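Local coordinates for protein MdcE (Pseudomonas aeruginosa, PDB 5VIP) that probably serves as the gamma subunit of biotin-independent malonate decarboxylase, working with its partner subunit on the malonyl group carried by an acyl carrier protein, at residues A[30-35]-A[242-247]; A[58-63]-A[106-111]; A[137-142]-A[165-170]; A[149-154]-A[170-175]. One frame throughout, in Å; residues are numbered along the deposited sequence.

Interaction 1: residues A[30-35]-A[242-247]; sequences QALAGS and RVRTCL
Leu32 and Arg244 carry this contact, meeting twice: once through carbon and once through a hydrogen bond. The two side chains run antiparallel, each pointing back toward the other's helix, and CD2 of Leu32 rests 3.9 Å from CG of Arg244, on the aliphatic part of the arginine. Beyond it the chain of Arg244 stays extended from CG to NE, which carries the guanidinium across to the C-terminal end of helix 24-33. There NH2 of Arg244 gives a hydrogen bond to O of Leu32 at 3.2 Å, with an N-H...O angle of 163°. The carbonyl lies at the guanidinium edge, almost in its plane, yet the nitrogen stands 44° above the carbonyl plane, away from a lone pair. O of Ala31 is nearly as close to the same NH2, but the angle is too poor for a bond. The negative pole at this C-terminal helix end would be expected to welcome the guanidinium; just beyond, Gly34 leaves helical geometry with positive phi. Deeper in, CD2 of Leu32 packs 4.2 Å from CG1 of Val243 and at the same distance from CD1 of Leu247. Leu151 of strand 148-152 lies under both Leu32 and Val243, and Trp28 backs Val243. The arrangement, two helices packed on one face of the central sheet, is consistent with the crotonase-like fold of the carboxyltransferase family.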
loop_
_atom_site.group_PDB
_atom_site.type_symbol
_atom_site.label_atom_id
_atom_site.label_comp_id
_atom_site.label_asym_id
_atom_site.label_seq_id
_atom_site.Cartn_x
_atom_site.Cartn_y
_atom_site.Cartn_z
ATOM N N GLN A 30 18.014 -11.989 -13.905
ATOM C CA GLN A 30 18.920 -13.015 -14.408
ATOM C C GLN A 30 20.368 -12.579 -14.187
ATOM O O GLN A 30 21.182 -13.353 -13.675
ATOM C CB GLN A 30 18.669 -13.288 -15.888
ATOM C CG GLN A 30 19.366 -14.539 -16.400
ATOM C CD GLN A 30 19.565 -14.535 -17.904
ATOM O OE1 GLN A 30 19.631 -13.475 -18.535
ATOM N NE2 GLN A 30 19.648 -15.725 -18.492
ATOM N N ALA A 31 20.669 -11.330 -14.552
ATOM C CA ALA A 31 22.011 -10.775 -14.399
ATOM C C ALA A 31 22.488 -10.781 -12.954
ATOM O O ALA A 31 23.642 -11.110 -12.672
ATOM C CB ALA A 31 22.051 -9.372 -14.959
ATOM N N LEU A 32 21.605 -10.421 -12.034
ATOM C CA LEU A 32 22.006 -10.272 -10.642
ATOM C C LEU A 32 21.949 -11.588 -9.860
ATOM O O LEU A 32 22.777 -11.826 -8.988
ATOM C CB LEU A 32 21.134 -9.215 -9.949
ATOM C CG LEU A 32 21.378 -7.752 -10.328
ATOM C CD1 LEU A 32 20.126 -6.904 -10.071
ATOM C CD2 LEU A 32 22.566 -7.207 -9.545
ATOM N N ALA A 33 20.966 -12.431 -10.152
ATOM C CA ALA A 33 20.749 -13.628 -9.347
ATOM C C ALA A 33 21.446 -14.841 -9.946
ATOM O O ALA A 33 21.894 -15.720 -9.216
ATOM C CB ALA A 33 19.258 -13.904 -9.186
ATOM N N GLY A 34 21.526 -14.888 -11.272
ATOM C CA GLY A 34 22.268 -15.933 -11.952
ATOM C C GLY A 34 21.392 -16.976 -12.616
ATOM O O GLY A 34 21.888 -17.831 -13.353
ATOM N N SER A 35 20.089 -16.911 -12.356
ATOM C CA SER A 35 19.140 -17.867 -12.926
ATOM C C SER A 35 18.001 -17.147 -13.654
ATOM O O SER A 35 17.824 -15.941 -13.494
ATOM C CB SER A 35 18.592 -18.791 -11.828
ATOM O OG SER A 35 17.902 -18.063 -10.825
ATOM N N ARG A 242 28.575 -1.873 -10.983
ATOM C CA ARG A 242 28.145 -0.633 -10.349
ATOM C C ARG A 242 26.896 -0.870 -9.495
ATOM O O ARG A 242 26.799 -0.363 -8.379
ATOM C CB ARG A 242 27.887 0.465 -11.394
ATOM C CG ARG A 242 29.171 1.027 -12.043
ATOM C CD ARG A 242 28.896 2.217 -12.975
ATOM N NE ARG A 242 28.458 1.784 -14.298
ATOM C CZ ARG A 242 29.278 1.557 -15.321
ATOM N NH1 ARG A 242 30.585 1.736 -15.180
ATOM N NH2 ARG A 242 28.792 1.151 -16.491
ATOM N N VAL A 243 25.949 -1.643 -10.015
ATOM C CA VAL A 243 24.708 -1.894 -9.284
ATOM C C VAL A 243 24.954 -2.766 -8.050
ATOM O O VAL A 243 24.447 -2.470 -6.970
ATOM C CB VAL A 243 23.644 -2.542 -10.183
ATOM C CG1 VAL A 243 22.441 -3.030 -9.341
ATOM C CG2 VAL A 243 23.196 -1.557 -11.236
ATOM N N ARG A 244 25.755 -3.820 -8.196
ATOM C CA ARG A 244 26.092 -4.663 -7.048
ATOM C C ARG A 244 26.783 -3.855 -5.959
ATOM O O ARG A 244 26.515 -4.044 -4.768
ATOM C CB ARG A 244 26.975 -5.840 -7.473
ATOM C CG ARG A 244 26.172 -7.021 -7.974
ATOM C CD ARG A 244 27.034 -8.125 -8.543
ATOM N NE ARG A 244 26.189 -9.232 -8.980
ATOM C CZ ARG A 244 26.578 -10.199 -9.802
ATOM N NH1 ARG A 244 27.810 -10.197 -10.290
ATOM N NH2 ARG A 244 25.728 -11.163 -10.143
ATOM N N THR A 245 27.656 -2.945 -6.371
ATOM C CA THR A 245 28.370 -2.090 -5.430
ATOM C C THR A 245 27.398 -1.219 -4.650
ATOM O O THR A 245 27.471 -1.126 -3.427
ATOM C CB THR A 245 29.382 -1.194 -6.153
ATOM O OG1 THR A 245 30.378 -2.021 -6.764
ATOM C CG2 THR A 245 30.052 -0.243 -5.175
ATOM N N CYS A 246 26.485 -0.588 -5.381
ATOM C CA CYS A 246 25.493 0.300 -4.783
ATOM C C CYS A 246 24.560 -0.456 -3.833
ATOM O O CYS A 246 24.279 0.014 -2.727
ATOM C CB CYS A 246 24.702 1.000 -5.887
ATOM S SG CYS A 246 23.610 2.325 -5.303
ATOM N N LEU A 247 24.109 -1.639 -4.244
ATOM C CA LEU A 247 23.298 -2.499 -3.372
ATOM C C LEU A 247 24.054 -2.856 -2.095
ATOM O O LEU A 247 23.479 -2.882 -1.001
ATOM C CB LEU A 247 22.886 -3.780 -4.098
ATOM C CG LEU A 247 21.959 -3.675 -5.304
ATOM C CD1 LEU A 247 21.844 -5.037 -5.996
ATOM C CD2 LEU A 247 20.572 -3.161 -4.882
#

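Interaction 2: residues A[58-63]-A[106-111]; sequences VRFLAV and ALLAIV
Phe60 and Leu108 sit side by side on neighbouring strands, and methyl CD1 of Leu108 lies over one face of the phenyl ring. This is a CH-pi contact: the methyl is 3.9 Å from the ring centroid, displaced toward the rim so that CE1 of Phe60 is its nearest ring atom. In Phe60 CG is anti to the carbonyl carbon (chi1 -67°), and the ring stands nearly square to the CA-CB-CG plane (chi2 -90°), which turns a face to the leucine. The same CD1 of Leu108 also touches CB of Val58 at 3.7 Å, so one methyl fills the gap between valine and phenylalanine. Farther along, CD1 of Ile110 reaches CD1 of Phe60 at 4.0 Å, obliquely to the ring. These are two parallel strands inside the mixed central sheet, with helix 81-97 in the connection between them; their bonds run from Arg59 N to Ala106 O (2.7 Å) and on through Leu108 N to Arg59 O, Leu61 N to Leu108 O and Ile110 N to Leu61 O. Helix 24-33 covers the Phe60 face through Phe29 and Leu32. On the other face Leu61 and Leu107 pack against Val91 of helix 81-97, while Arg59, bent at chi3, takes its guanidinium to Asp50 and Glu93. Where the strands part, a water donates to O of Val63 and, at 2.7 Å, to O of Ile110.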
loop_
_atom_site.group_PDB
_atom_site.type_symbol
_atom_site.label_atom_id
_atom_site.label_comp_id
_atom_site.label_asym_id
_atom_site.label_seq_id
_atom_site.Cartn_x
_atom_site.Cartn_y
_atom_site.Cartn_z
ATOM N N VAL A 58 21.194 -12.825 0.793
ATOM C CA VAL A 58 20.132 -12.027 0.175
ATOM C C VAL A 58 19.130 -12.893 -0.584
ATOM O O VAL A 58 19.442 -14.008 -1.007
ATOM C CB VAL A 58 20.694 -10.956 -0.804
ATOM C CG1 VAL A 58 21.822 -10.169 -0.167
ATOM C CG2 VAL A 58 21.163 -11.585 -2.100
ATOM N N ARG A 59 17.917 -12.374 -0.755
ATOM C CA ARG A 59 16.932 -13.002 -1.621
ATOM C C ARG A 59 16.439 -11.967 -2.628
ATOM O O ARG A 59 15.967 -10.892 -2.243
ATOM C CB ARG A 59 15.772 -13.588 -0.801
ATOM C CG ARG A 59 14.555 -14.014 -1.621
ATOM C CD ARG A 59 13.558 -14.800 -0.753
ATOM N NE ARG A 59 14.033 -16.160 -0.495
ATOM C CZ ARG A 59 13.266 -17.178 -0.106
ATOM N NH1 ARG A 59 11.960 -17.005 0.094
ATOM N NH2 ARG A 59 13.807 -18.379 0.080
ATOM N N PHE A 60 16.589 -12.280 -3.913
ATOM C CA PHE A 60 16.099 -11.429 -4.997
ATOM C C PHE A 60 14.637 -11.756 -5.298
ATOM O O PHE A 60 14.251 -12.922 -5.342
ATOM C CB PHE A 60 16.930 -11.615 -6.279
ATOM C CG PHE A 60 18.357 -11.121 -6.181
ATOM C CD1 PHE A 60 18.682 -9.812 -6.515
ATOM C CD2 PHE A 60 19.379 -11.979 -5.790
ATOM C CE1 PHE A 60 19.994 -9.361 -6.445
ATOM C CE2 PHE A 60 20.694 -11.533 -5.714
ATOM C CZ PHE A 60 21.000 -10.224 -6.042
ATOM N N LEU A 61 13.827 -10.729 -5.531
ATOM C CA LEU A 61 12.435 -10.943 -5.907
ATOM C C LEU A 61 12.072 -10.023 -7.043
ATOM O O LEU A 61 12.325 -8.832 -6.979
ATOM C CB LEU A 61 11.478 -10.689 -4.731
ATOM C CG LEU A 61 11.673 -11.515 -3.467
ATOM C CD1 LEU A 61 12.363 -10.669 -2.411
ATOM C CD2 LEU A 61 10.329 -12.005 -2.968
ATOM N N ALA A 62 11.449 -10.581 -8.065
ATOM C CA ALA A 62 11.007 -9.802 -9.198
ATOM C C ALA A 62 9.669 -10.319 -9.695
ATOM O O ALA A 62 9.449 -11.532 -9.796
ATOM C CB ALA A 62 12.054 -9.852 -10.330
ATOM N N VAL A 63 8.775 -9.392 -10.005
ATOM C CA VAL A 63 7.588 -9.724 -10.766
ATOM C C VAL A 63 7.920 -9.569 -12.248
ATOM O O VAL A 63 8.520 -8.571 -12.645
ATOM C CB VAL A 63 6.419 -8.825 -10.386
ATOM C CG1 VAL A 63 5.190 -9.177 -11.219
ATOM C CG2 VAL A 63 6.128 -8.961 -8.892
ATOM N N ALA A 106 18.781 -10.203 3.292
ATOM C CA ALA A 106 18.287 -8.994 2.658
ATOM C C ALA A 106 17.236 -9.382 1.633
ATOM O O ALA A 106 17.314 -10.447 1.018
ATOM C CB ALA A 106 19.419 -8.203 2.009
ATOM N N LEU A 107 16.235 -8.524 1.477
ATOM C CA LEU A 107 15.234 -8.705 0.443
ATOM C C LEU A 107 15.483 -7.641 -0.601
ATOM O O LEU A 107 15.368 -6.445 -0.321
ATOM C CB LEU A 107 13.815 -8.604 1.015
ATOM C CG LEU A 107 13.533 -9.574 2.169
ATOM C CD1 LEU A 107 12.145 -9.378 2.740
ATOM C CD2 LEU A 107 13.754 -11.030 1.744
ATOM N N LEU A 108 15.851 -8.085 -1.796
ATOM C CA LEU A 108 16.189 -7.186 -2.888
ATOM C C LEU A 108 15.086 -7.231 -3.929
ATOM O O LEU A 108 14.997 -8.183 -4.718
ATOM C CB LEU A 108 17.537 -7.571 -3.509
ATOM C CG LEU A 108 18.655 -7.739 -2.469
ATOM C CD1 LEU A 108 19.978 -8.189 -3.110
ATOM C CD2 LEU A 108 18.859 -6.442 -1.702
ATOM N N ALA A 109 14.225 -6.219 -3.915
ATOM C CA ALA A 109 13.112 -6.188 -4.842
ATOM C C ALA A 109 13.548 -5.516 -6.132
ATOM O O ALA A 109 13.914 -4.345 -6.144
ATOM C CB ALA A 109 11.902 -5.464 -4.237
ATOM N N ILE A 110 13.517 -6.274 -7.218
ATOM C CA ILE A 110 13.787 -5.724 -8.521
ATOM C C ILE A 110 12.460 -5.308 -9.125
ATOM O O ILE A 110 11.581 -6.139 -9.371
ATOM C CB ILE A 110 14.498 -6.737 -9.432
ATOM C CG1 ILE A 110 15.828 -7.153 -8.799
ATOM C CG2 ILE A 110 14.685 -6.150 -10.811
ATOM C CD1 ILE A 110 16.503 -8.326 -9.501
ATOM N N VAL A 111 12.314 -4.012 -9.359
ATOM C CA VAL A 111 11.005 -3.465 -9.661
ATOM C C VAL A 111 10.868 -3.046 -11.122
ATOM O O VAL A 111 11.530 -2.120 -11.581
ATOM C CB VAL A 111 10.692 -2.253 -8.751
ATOM C CG1 VAL A 111 9.312 -1.693 -9.073
ATOM C CG2 VAL A 111 10.775 -2.650 -7.265
HETATM O O HOH W 1 9.390 -6.481 -10.913
#

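Interaction 3: residues A[137-142]-A[165-170]; sequences AYARAR and GYQANR
Segment 137-142 of helix 127-143 runs past a type I beta turn, Gly165 to Ala168, and comes closest at Ala139 and Gln167, whose CA atoms are 5.9 Å apart. NE and NH2 of Arg142 hold Gln167, one taking the backbone carbonyl and the other the side-chain amide. NE of Arg142 bonds O of Gln167 at 2.8 Å, in the carbonyl plane but bent to 136° at the hydrogen, and NH2 of Arg142 bonds OE1 of Gln167 at 2.7 Å. OE1 lies in the guanidinium plane, at its edge, although the amide is turned 48° from that plane. The arginine chain leaves with CG anti to the backbone N and then bends at chi3 (46°), which brings NE and NH2 round to face the turn. Gln167 bends at chi2 to meet it, and its OE1 also rests 3.6 Å from CB of Ala139, while its CB packs on CB of Tyr138. The bond to O ties down the turn; OE1 on Arg142 and NE2 on the backbone of another protein chain set the amide's rotation. Asn169 lies against the aliphatic part of Arg142, ND2 of Asn169 3.5 Å from CG of Arg142, and its OD1 accepts from N of Leu148. The turn thus ties helix 127-143 to the start of strand 170-174, with helix 81-97 along one flank of Tyr138 and Ile254 of helix 237-254 against Asn169.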
loop_
_atom_site.group_PDB
_atom_site.type_symbol
_atom_site.label_atom_id
_atom_site.label_comp_id
_atom_site.label_asym_id
_atom_site.label_seq_id
_atom_site.Cartn_x
_atom_site.Cartn_y
_atom_site.Cartn_z
ATOM N N ALA A 137 3.608 -8.571 4.356
ATOM C CA ALA A 137 4.789 -9.431 4.481
ATOM C C ALA A 137 6.099 -8.618 4.395
ATOM O O ALA A 137 7.000 -8.777 5.228
ATOM C CB ALA A 137 4.766 -10.517 3.419
ATOM N N TYR A 138 6.199 -7.749 3.391
ATOM C CA TYR A 138 7.371 -6.897 3.236
ATOM C C TYR A 138 7.607 -6.001 4.459
ATOM O O TYR A 138 8.733 -5.905 4.980
ATOM C CB TYR A 138 7.233 -6.022 1.994
ATOM C CG TYR A 138 7.757 -6.607 0.699
ATOM C CD1 TYR A 138 9.110 -6.910 0.546
ATOM C CD2 TYR A 138 6.911 -6.779 -0.400
ATOM C CE1 TYR A 138 9.607 -7.390 -0.671
ATOM C CE2 TYR A 138 7.398 -7.259 -1.623
ATOM C CZ TYR A 138 8.752 -7.559 -1.747
ATOM O OH TYR A 138 9.268 -8.033 -2.952
ATOM N N ALA A 139 6.547 -5.354 4.928
ATOM C CA ALA A 139 6.667 -4.480 6.103
ATOM C C ALA A 139 7.082 -5.257 7.360
ATOM O O ALA A 139 7.926 -4.802 8.133
ATOM C CB ALA A 139 5.335 -3.738 6.355
ATOM N N ARG A 140 6.472 -6.417 7.580
ATOM C CA ARG A 140 6.807 -7.226 8.747
ATOM C C ARG A 140 8.261 -7.667 8.683
ATOM O O ARG A 140 8.971 -7.644 9.690
ATOM C CB ARG A 140 5.884 -8.445 8.854
ATOM C CG ARG A 140 4.512 -8.127 9.439
ATOM C CD ARG A 140 3.687 -9.375 9.713
ATOM N NE ARG A 140 3.281 -10.052 8.486
ATOM C CZ ARG A 140 3.746 -11.235 8.100
ATOM N NH1 ARG A 140 4.619 -11.879 8.861
ATOM N NH2 ARG A 140 3.325 -11.780 6.965
ATOM N N ALA A 141 8.705 -8.044 7.489
ATOM C CA ALA A 141 10.105 -8.408 7.288
ATOM C C ALA A 141 11.025 -7.240 7.624
ATOM O O ALA A 141 12.026 -7.423 8.308
ATOM C CB ALA A 141 10.339 -8.879 5.861
ATOM N N ARG A 142 10.697 -6.041 7.146
ATOM C CA ARG A 142 11.495 -4.856 7.455
ATOM C C ARG A 142 11.529 -4.580 8.962
ATOM O O ARG A 142 12.600 -4.366 9.531
ATOM C CB ARG A 142 10.960 -3.624 6.698
ATOM C CG ARG A 142 11.675 -2.302 7.037
ATOM C CD ARG A 142 11.235 -1.128 6.127
ATOM N NE ARG A 142 9.775 -1.060 5.973
ATOM C CZ ARG A 142 8.930 -0.715 6.944
ATOM N NH1 ARG A 142 9.383 -0.400 8.153
ATOM N NH2 ARG A 142 7.619 -0.696 6.711
ATOM N N GLY A 165 8.062 -3.239 -3.686
ATOM C CA GLY A 165 9.090 -2.232 -3.683
ATOM C C GLY A 165 8.910 -1.101 -2.693
ATOM O O GLY A 165 9.884 -0.661 -2.112
ATOM N N TYR A 166 7.689 -0.611 -2.484
ATOM C CA TYR A 166 7.572 0.674 -1.804
ATOM C C TYR A 166 7.712 0.549 -0.272
ATOM O O TYR A 166 7.749 1.560 0.428
ATOM C CB TYR A 166 6.239 1.360 -2.100
ATOM C CG TYR A 166 6.379 2.822 -2.490
ATOM C CD1 TYR A 166 5.490 3.408 -3.385
ATOM C CD2 TYR A 166 7.471 3.580 -2.058
ATOM C CE1 TYR A 166 5.628 4.743 -3.758
ATOM C CE2 TYR A 166 7.620 4.904 -2.448
ATOM C CZ TYR A 166 6.690 5.478 -3.287
ATOM O OH TYR A 166 6.838 6.799 -3.689
ATOM N N GLN A 167 7.809 -0.663 0.261
ATOM C CA GLN A 167 8.083 -0.810 1.690
ATOM C C GLN A 167 9.582 -0.847 2.014
ATOM O O GLN A 167 9.962 -1.107 3.148
ATOM C CB GLN A 167 7.413 -2.073 2.236
ATOM C CG GLN A 167 5.913 -1.934 2.433
ATOM C CD GLN A 167 5.553 -0.773 3.364
ATOM O OE1 GLN A 167 6.045 -0.691 4.484
ATOM N NE2 GLN A 167 4.695 0.128 2.892
ATOM N N ALA A 168 10.430 -0.584 1.025
ATOM C CA ALA A 168 11.881 -0.744 1.202
ATOM C C ALA A 168 12.492 0.231 2.221
ATOM O O ALA A 168 12.042 1.373 2.354
ATOM C CB ALA A 168 12.590 -0.583 -0.155
ATOM N N ASN A 169 13.510 -0.234 2.941
ATOM C CA ASN A 169 14.387 0.653 3.716
ATOM C C ASN A 169 15.083 1.691 2.829
ATOM O O ASN A 169 15.295 2.825 3.238
ATOM C CB ASN A 169 15.472 -0.136 4.451
ATOM C CG ASN A 169 14.919 -1.128 5.444
ATOM O OD1 ASN A 169 14.678 -2.286 5.109
ATOM N ND2 ASN A 169 14.751 -0.692 6.685
ATOM N N ARG A 170 15.476 1.279 1.631
ATOM C CA ARG A 170 16.188 2.163 0.704
ATOM C C ARG A 170 15.728 1.916 -0.717
ATOM O O ARG A 170 15.567 0.767 -1.130
ATOM C CB ARG A 170 17.702 1.960 0.786
ATOM C CG ARG A 170 18.307 2.128 2.165
ATOM C CD ARG A 170 18.435 3.585 2.578
ATOM N NE ARG A 170 19.197 3.652 3.817
ATOM C CZ ARG A 170 18.694 3.374 5.018
ATOM N NH1 ARG A 170 17.417 3.032 5.151
ATOM N NH2 ARG A 170 19.468 3.434 6.089
HETATM O O HOH W 2 14.958 -3.403 8.348
#

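Interaction 4: residues A[149-154]-A[170-175]; sequences IGLLVG and RLIALH
N of Leu152 donates to O of Ile172 at 2.8 Å, the shortest of four backbone bonds that join two parallel strands in the central sheet. Between them the chain passes through short strand 155-157 and helix 158-163, consistent with the beta-beta-alpha succession of a crotonase-like fold. The other bonds run from Gly150 N to Arg170 O, Ile172 N to Gly150 O and Leu174 N to Leu152 O, all close to straight, and the strand axes are 15° apart. On the face of Ile149, Leu151 and Ile172, the two isoleucines run alongside in the same direction, with CG2 of Ile149 4.0 Å from CD1 of Ile172. Leu151 has CG anti to its own N (chi1 179°), unlike the other leucines here, and this swings CD1 across to CG2 of Ile172 at 3.8 Å. Helix 237-254 covers this face, Ala250 meeting Ile149 and Cys246 meeting Ile172. Arg170 starts on the same face but carries its guanidinium off to Asp253 and to a cation-pi contact with Trp224. On the opposite face Gly150 has no side chain, and its bare CA lets CD2 of Leu171 lie over it at 4.0 Å; beside them CB of Leu152 packs on CB of Ala173. Where the first strand turns its corner, Val153 and Leu174 run alongside each other, and CD1 of Leu174 sits 3.7 Å from both CB and CG1 of Val153.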
loop_
_atom_site.group_PDB
_atom_site.type_symbol
_atom_site.label_atom_id
_atom_site.label_comp_id
_atom_site.label_asym_id
_atom_site.label_seq_id
_atom_site.Cartn_x
_atom_site.Cartn_y
_atom_site.Cartn_z
ATOM N N ILE A 149 15.693 -3.596 0.067
ATOM C CA ILE A 149 16.149 -2.630 -0.916
ATOM C C ILE A 149 15.311 -2.764 -2.161
ATOM O O ILE A 149 15.147 -3.871 -2.701
ATOM C CB ILE A 149 17.653 -2.830 -1.272
ATOM C CG1 ILE A 149 18.519 -2.685 -0.016
ATOM C CG2 ILE A 149 18.080 -1.827 -2.308
ATOM C CD1 ILE A 149 19.921 -3.237 -0.164
ATOM N N GLY A 150 14.780 -1.637 -2.628
ATOM C CA GLY A 150 14.016 -1.630 -3.862
ATOM C C GLY A 150 14.864 -1.107 -5.013
ATOM O O GLY A 150 15.337 0.027 -4.963
ATOM N N LEU A 151 15.049 -1.919 -6.052
ATOM C CA LEU A 151 15.825 -1.488 -7.210
ATOM C C LEU A 151 14.903 -1.225 -8.392
ATOM O O LEU A 151 14.325 -2.149 -8.955
ATOM C CB LEU A 151 16.878 -2.537 -7.572
ATOM C CG LEU A 151 17.718 -2.173 -8.800
ATOM C CD1 LEU A 151 18.577 -0.945 -8.508
ATOM C CD2 LEU A 151 18.578 -3.349 -9.249
ATOM N N LEU A 152 14.735 0.043 -8.747
ATOM C CA LEU A 152 13.804 0.396 -9.815
ATOM C C LEU A 152 14.519 0.365 -11.157
ATOM O O LEU A 152 15.316 1.253 -11.431
ATOM C CB LEU A 152 13.215 1.793 -9.581
ATOM C CG LEU A 152 12.707 2.124 -8.166
ATOM C CD1 LEU A 152 11.883 3.403 -8.161
ATOM C CD2 LEU A 152 11.934 0.971 -7.563
ATOM N N VAL A 153 14.221 -0.627 -11.992
ATOM C CA VAL A 153 14.931 -0.772 -13.258
ATOM C C VAL A 153 14.005 -0.436 -14.413
ATOM O O VAL A 153 14.455 -0.298 -15.544
ATOM C CB VAL A 153 15.513 -2.193 -13.436
ATOM C CG1 VAL A 153 16.388 -2.559 -12.253
ATOM C CG2 VAL A 153 14.404 -3.227 -13.624
ATOM N N GLY A 154 12.715 -0.266 -14.117
ATOM C CA GLY A 154 11.741 0.076 -15.135
ATOM C C GLY A 154 10.524 0.787 -14.565
ATOM O O GLY A 154 10.649 1.743 -13.818
ATOM N N ARG A 170 15.476 1.279 1.631
ATOM C CA ARG A 170 16.188 2.163 0.704
ATOM C C ARG A 170 15.728 1.916 -0.717
ATOM O O ARG A 170 15.567 0.767 -1.130
ATOM C CB ARG A 170 17.702 1.960 0.786
ATOM C CG ARG A 170 18.307 2.128 2.165
ATOM C CD ARG A 170 18.435 3.585 2.578
ATOM N NE ARG A 170 19.197 3.652 3.817
ATOM C CZ ARG A 170 18.694 3.374 5.018
ATOM N NH1 ARG A 170 17.417 3.032 5.151
ATOM N NH2 ARG A 170 19.468 3.434 6.089
ATOM N N LEU A 171 15.495 3.001 -1.454
ATOM C CA LEU A 171 15.103 2.919 -2.851
ATOM C C LEU A 171 16.235 3.409 -3.747
ATOM O O LEU A 171 16.746 4.519 -3.569
ATOM C CB LEU A 171 13.844 3.743 -3.119
ATOM C CG LEU A 171 12.522 3.238 -2.528
ATOM C CD1 LEU A 171 11.430 4.244 -2.824
ATOM C CD2 LEU A 171 12.155 1.871 -3.095
ATOM N N ILE A 172 16.620 2.570 -4.701
ATOM C CA ILE A 172 17.626 2.928 -5.703
ATOM C C ILE A 172 17.006 2.826 -7.081
ATOM O O ILE A 172 16.382 1.817 -7.402
ATOM C CB ILE A 172 18.861 2.003 -5.626
ATOM C CG1 ILE A 172 19.556 2.165 -4.272
ATOM C CG2 ILE A 172 19.826 2.257 -6.808
ATOM C CD1 ILE A 172 20.473 0.993 -3.911
ATOM N N ALA A 173 17.156 3.866 -7.898
ATOM C CA ALA A 173 16.591 3.837 -9.236
ATOM C C ALA A 173 17.691 3.950 -10.290
ATOM O O ALA A 173 18.662 4.673 -10.094
ATOM C CB ALA A 173 15.577 4.968 -9.415
ATOM N N LEU A 174 17.529 3.245 -11.400
ATOM C CA LEU A 174 18.367 3.491 -12.566
ATOM C C LEU A 174 17.963 4.827 -13.196
ATOM O O LEU A 174 16.773 5.155 -13.291
ATOM C CB LEU A 174 18.253 2.346 -13.572
ATOM C CG LEU A 174 18.580 0.973 -12.977
ATOM C CD1 LEU A 174 18.552 -0.109 -14.026
ATOM C CD2 LEU A 174 19.910 1.007 -12.244
ATOM N N HIS A 175 18.959 5.615 -13.590
ATOM C CA HIS A 175 18.701 6.933 -14.145
ATOM C C HIS A 175 18.502 6.778 -15.645
ATOM O O HIS A 175 19.445 6.925 -16.430
ATOM C CB HIS A 175 19.851 7.897 -13.824
ATOM C CG HIS A 175 19.577 9.321 -14.204
ATOM N ND1 HIS A 175 20.019 9.877 -15.385
ATOM C CD2 HIS A 175 18.910 10.304 -13.554
ATOM C CE1 HIS A 175 19.633 11.139 -15.449
ATOM N NE2 HIS A 175 18.958 11.423 -14.350
#

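Interactions 2 and 4 belong to one sheet: strands 106-113 and 148-152 are neighbours, so the two contacts, with centres 11 Å apart, join four successive parallel strands. Interaction 1 lies on one face of this sheet, where Leu32 touches Phe60 and Ile110 of interaction 2 as well as Leu151 of interaction 4. Interaction 3 is on the other side, Tyr138 and Ala141 packing under Leu61, Ala109 and Leu107; its centre is about 19 Å from that of interaction 1. Along the chain, interaction 1 encloses the rest, interaction 2 closes before 3 and 4 open, and 3 and 4 alternate their segments and share Arg170. The sheet is thereby covered on both faces by helices distant in sequence.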